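Local coordinates for periplasmic oligopeptide-binding protein (Burkholderia pseudomallei, PDB 3ZS6) that probably binds oligopeptides in the periplasm and delivers them to an ABC transporter for uptake, at residues T261-Y265 / L360-A365; L286-T292 / V470-Q474. One frame throughout, in Å; residues are numbered along the deposited sequence.

Contact 1: residues T261-Y265 / L360-A365; sequences TYYYY and LHKKVA
The rings of Tyr262 and His361 meet at their rims without stacking, with centroids 5.5 Å apart and planes at 45°. Tyr262 OH and CE2 both lie at the imidazole edge near its plane, while Phe473 stacks on the Tyr262 ring. The contact lays helix 359-376 against the mixed sheet of a periplasmic binding-protein fold, segment 360-365 of the helix crossing segment 261-265 at -58°. A 2.8 Å hydrogen bond joins Tyr262 OH to His361 ND1; either atom could be the donor. With CG anti to the backbone N (chi1 -171°), the Tyr262 ring reaches out to the helix, where Val364 arrives from the opposite direction and sets CG1 4.0 Å from Tyr262 CE1. Leu360 CD2 adds an apolar contact at Tyr262 CE2. Two residues along the strand, Tyr264 presents its ring edge to Ala365, with OH 3.2 Å from Ala365 CA; Val364 CG1 packs at 3.5 Å from the same hydroxyl. One water ties the two phenols to the helix backbone: it lies at the edge of the Tyr264 ring, 2.7 Å from Tyr264 OH and 2.9 Å from Tyr262 OH, and donates to His361 O over 2.8 Å.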
# COMPACT_ATOMS: atom_id res chain seq x y z
N THR A 261 7.13 4.56 -0.58
CA THR A 261 7.62 5.86 -0.14
C THR A 261 7.10 6.20 1.26
O THR A 261 5.91 6.09 1.54
CB THR A 261 7.19 6.98 -1.13
OG1 THR A 261 7.65 6.65 -2.44
CG2 THR A 261 7.75 8.34 -0.72
N TYR A 262 8.02 6.63 2.12
CA TYR A 262 7.71 7.05 3.48
C TYR A 262 7.57 8.57 3.44
O TYR A 262 8.45 9.27 2.93
CB TYR A 262 8.85 6.63 4.41
CG TYR A 262 8.64 6.78 5.91
CD1 TYR A 262 8.54 8.04 6.50
CD2 TYR A 262 8.61 5.67 6.74
CE1 TYR A 262 8.38 8.17 7.87
CE2 TYR A 262 8.46 5.80 8.11
CZ TYR A 262 8.34 7.05 8.68
OH TYR A 262 8.19 7.18 10.05
N TYR A 263 6.46 9.08 3.96
CA TYR A 263 6.20 10.51 3.86
C TYR A 263 5.26 11.01 4.94
O TYR A 263 4.52 10.23 5.57
CB TYR A 263 5.64 10.86 2.47
CG TYR A 263 4.21 10.40 2.23
CD1 TYR A 263 3.13 11.23 2.54
CD2 TYR A 263 3.94 9.14 1.68
CE1 TYR A 263 1.82 10.82 2.31
CE2 TYR A 263 2.62 8.72 1.43
CZ TYR A 263 1.57 9.57 1.75
OH TYR A 263 0.28 9.17 1.52
N TYR A 264 5.29 12.32 5.16
CA TYR A 264 4.39 12.94 6.12
C TYR A 264 3.18 13.56 5.41
O TYR A 264 3.31 14.40 4.51
CB TYR A 264 5.11 13.98 6.98
CG TYR A 264 5.87 13.40 8.16
CD1 TYR A 264 5.69 12.08 8.55
CD2 TYR A 264 6.76 14.17 8.88
CE1 TYR A 264 6.39 11.55 9.64
CE2 TYR A 264 7.45 13.66 9.96
CZ TYR A 264 7.27 12.35 10.34
OH TYR A 264 7.97 11.85 11.43
N TYR A 265 2.02 13.10 5.83
CA TYR A 265 0.75 13.66 5.42
C TYR A 265 0.67 15.07 5.97
O TYR A 265 1.14 15.33 7.08
CB TYR A 265 -0.32 12.76 6.02
CG TYR A 265 -1.73 13.28 6.21
CD1 TYR A 265 -2.02 14.26 7.15
CD2 TYR A 265 -2.78 12.69 5.52
CE1 TYR A 265 -3.32 14.69 7.36
CE2 TYR A 265 -4.08 13.11 5.72
CZ TYR A 265 -4.35 14.10 6.63
OH TYR A 265 -5.64 14.49 6.82
N LEU A 360 10.56 2.87 15.18
CA LEU A 360 11.08 3.65 14.05
C LEU A 360 10.30 4.96 13.86
O LEU A 360 10.89 6.04 13.73
CB LEU A 360 11.05 2.86 12.75
CG LEU A 360 11.26 3.81 11.55
CD1 LEU A 360 12.71 4.27 11.49
CD2 LEU A 360 10.84 3.18 10.23
N HIS A 361 8.97 4.87 13.86
CA HIS A 361 8.15 6.06 13.61
C HIS A 361 8.37 7.11 14.67
O HIS A 361 8.40 8.31 14.38
CB HIS A 361 6.67 5.70 13.51
CG HIS A 361 6.34 4.81 12.35
ND1 HIS A 361 6.96 4.93 11.13
CD2 HIS A 361 5.47 3.78 12.23
CE1 HIS A 361 6.49 4.02 10.30
NE2 HIS A 361 5.58 3.31 10.94
N LYS A 362 8.53 6.67 15.92
CA LYS A 362 8.79 7.60 17.00
C LYS A 362 10.12 8.32 16.80
O LYS A 362 10.20 9.53 16.99
CB LYS A 362 8.77 6.88 18.36
CG LYS A 362 9.11 7.82 19.52
CD LYS A 362 8.95 7.15 20.89
CE LYS A 362 9.06 8.18 22.00
NZ LYS A 362 8.98 7.58 23.37
N LYS A 363 11.15 7.56 16.43
CA LYS A 363 12.47 8.14 16.18
C LYS A 363 12.44 9.16 15.05
O LYS A 363 13.01 10.24 15.16
CB LYS A 363 13.49 7.04 15.84
CG LYS A 363 14.03 6.27 17.05
CD LYS A 363 15.03 5.18 16.61
CE LYS A 363 15.61 4.43 17.81
NZ LYS A 363 16.67 3.45 17.42
N VAL A 364 11.78 8.80 13.95
CA VAL A 364 11.65 9.72 12.83
C VAL A 364 10.90 10.99 13.25
O VAL A 364 11.29 12.10 12.90
CB VAL A 364 10.95 9.05 11.63
CG1 VAL A 364 10.83 10.02 10.47
CG2 VAL A 364 11.74 7.81 11.19
N ALA A 365 9.82 10.82 14.01
CA ALA A 365 9.01 11.95 14.47
C ALA A 365 9.79 12.89 15.40
O ALA A 365 9.69 14.12 15.28
CB ALA A 365 7.75 11.45 15.14
O HOH W 1 7.45 9.27 11.97

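Contact 2: residues L286-T292 / V470-Q474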
# COMPACT_ATOMS: atom_id res chain seq x y z
N LEU A 286 14.12 19.74 6.59
CA LEU A 286 14.46 18.40 7.08
C LEU A 286 15.67 17.80 6.36
O LEU A 286 15.71 17.73 5.13
CB LEU A 286 13.26 17.44 6.93
CG LEU A 286 11.92 17.82 7.56
CD1 LEU A 286 10.83 16.86 7.06
CD2 LEU A 286 11.98 17.81 9.09
N ASP A 287 16.65 17.36 7.13
CA ASP A 287 17.87 16.76 6.58
C ASP A 287 17.69 15.25 6.41
O ASP A 287 17.87 14.49 7.36
CB ASP A 287 19.05 17.06 7.51
CG ASP A 287 20.39 16.83 6.85
OD1 ASP A 287 20.49 15.94 5.98
OD2 ASP A 287 21.36 17.54 7.22
N ARG A 288 17.32 14.83 5.20
CA ARG A 288 17.01 13.43 4.92
C ARG A 288 18.27 12.57 4.84
O ARG A 288 18.21 11.34 4.94
CB ARG A 288 16.21 13.32 3.63
CG ARG A 288 14.87 14.07 3.64
CD ARG A 288 14.39 14.34 2.21
NE ARG A 288 13.11 15.05 2.19
CZ ARG A 288 12.96 16.32 2.57
NH1 ARG A 288 14.00 17.02 3.02
NH2 ARG A 288 11.75 16.88 2.51
N GLU A 289 19.41 13.23 4.67
CA GLU A 289 20.68 12.53 4.62
C GLU A 289 21.03 12.01 6.01
O GLU A 289 21.36 10.84 6.18
CB GLU A 289 21.79 13.45 4.08
CG GLU A 289 22.74 12.77 3.12
CD GLU A 289 23.44 11.57 3.73
OE1 GLU A 289 23.75 11.62 4.94
OE2 GLU A 289 23.67 10.57 3.01
N ILE A 290 20.92 12.90 7.00
CA ILE A 290 21.12 12.53 8.40
C ILE A 290 20.07 11.52 8.86
O ILE A 290 20.38 10.55 9.55
CB ILE A 290 21.09 13.77 9.31
CG1 ILE A 290 22.30 14.67 9.02
CG2 ILE A 290 21.09 13.36 10.77
CD1 ILE A 290 22.24 16.00 9.74
N LEU A 291 18.82 11.76 8.45
CA LEU A 291 17.72 10.87 8.79
C LEU A 291 18.05 9.43 8.40
O LEU A 291 17.94 8.52 9.21
CB LEU A 291 16.42 11.33 8.10
CG LEU A 291 15.19 10.44 8.30
CD1 LEU A 291 14.96 10.13 9.78
CD2 LEU A 291 13.95 11.07 7.68
N THR A 292 18.48 9.24 7.15
CA THR A 292 18.72 7.90 6.64
C THR A 292 20.05 7.29 7.10
O THR A 292 20.10 6.10 7.45
CB THR A 292 18.63 7.85 5.10
OG1 THR A 292 19.49 8.84 4.54
CG2 THR A 292 17.19 8.11 4.65
N VAL A 470 5.00 15.60 2.48
CA VAL A 470 6.44 15.69 2.67
C VAL A 470 7.13 14.34 2.57
O VAL A 470 7.26 13.63 3.57
CB VAL A 470 6.80 16.31 4.04
CG1 VAL A 470 8.31 16.46 4.17
CG2 VAL A 470 6.09 17.66 4.22
N PRO A 471 7.58 13.98 1.36
CA PRO A 471 8.33 12.74 1.17
C PRO A 471 9.62 12.77 1.96
O PRO A 471 10.29 13.80 2.00
CB PRO A 471 8.63 12.74 -0.33
CG PRO A 471 7.50 13.55 -0.92
CD PRO A 471 7.28 14.65 0.08
N LEU A 472 9.98 11.63 2.56
CA LEU A 472 11.18 11.55 3.38
C LEU A 472 12.23 10.59 2.80
O LEU A 472 13.38 10.97 2.62
CB LEU A 472 10.83 11.12 4.82
CG LEU A 472 10.01 12.13 5.62
CD1 LEU A 472 9.67 11.60 7.00
CD2 LEU A 472 10.75 13.47 5.71
N PHE A 473 11.83 9.35 2.54
CA PHE A 473 12.75 8.38 1.96
C PHE A 473 12.04 7.19 1.35
O PHE A 473 10.84 6.99 1.55
CB PHE A 473 13.78 7.91 3.01
CG PHE A 473 13.16 7.37 4.26
CD1 PHE A 473 12.67 6.07 4.30
CD2 PHE A 473 13.05 8.16 5.40
CE1 PHE A 473 12.09 5.56 5.45
CE2 PHE A 473 12.47 7.66 6.56
CZ PHE A 473 11.98 6.36 6.58
N GLN A 474 12.79 6.41 0.58
CA GLN A 474 12.28 5.19 0.00
C GLN A 474 12.39 4.08 1.03
O GLN A 474 13.45 3.90 1.64
CB GLN A 474 13.08 4.82 -1.25
CG GLN A 474 12.57 3.56 -1.96
CD GLN A 474 13.30 3.32 -3.27
OE1 GLN A 474 14.16 4.11 -3.67
NE2 GLN A 474 12.96 2.23 -3.95
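A classic beta bulge in strand 470-480, where Leu472 and Phe473 both face Tyr262 of the neighbouring strand, meets the N-terminal turn of helix 288-296. Arg288 makes the polar link: its chain, extended from CG to NE, runs past Leu472 O, with CD 3.5 Å away, and brings NE to Pro471 O at 3.1 Å. That N-H points fairly straight at the oxygen (155°), which lies near the guanidinium plane; NH2 adds a weak bond to the same carbonyl and also donates to Ala283 O. Val470 CG1 packs 3.8 Å from Arg288 NH2. Leu286 CD1 reaches two side chains of the strand, 3.6 Å from Leu472 CD2 and 3.9 Å from Val470 CG1. Farther along the helix, Leu291 CD2 sits at the edge of the Phe473 ring, in its plane and 3.8 Å from Phe473 CD2, while Thr292 CG2 touches Phe473 CB, the two side chains running alongside in opposite senses. Asp287 is the N-cap; its OD1 accepts from Ile290 N from above the carboxylate plane. Leu286 and Leu291 also rest on helix 359-376, Arg288 touches Arg330 of helix 327-340, and the bulged strand pairs with 260-266.

Contacts 1 and 2, with centres 9 Å apart, meet through neighbouring antiparallel strands of one mixed sheet. Probable backbone hydrogen bonds join them, Tyr262 O to Leu472 N and Tyr264 N to Val470 O, both at 2.8 Å. Tyr263 CB also packs on Pro471 CA at 3.5 Å. Tyr262 belongs to contact 1 through its hydroxyl and also meets the strand of contact 2. Helix 359-376 belongs to both surroundings, since Val364 touches Leu472 and Phe367 meets Ile290 and Leu291. In sequence the two contacts interleave: 286-292 falls between the two segments of contact 1, and 470-474 follows them both.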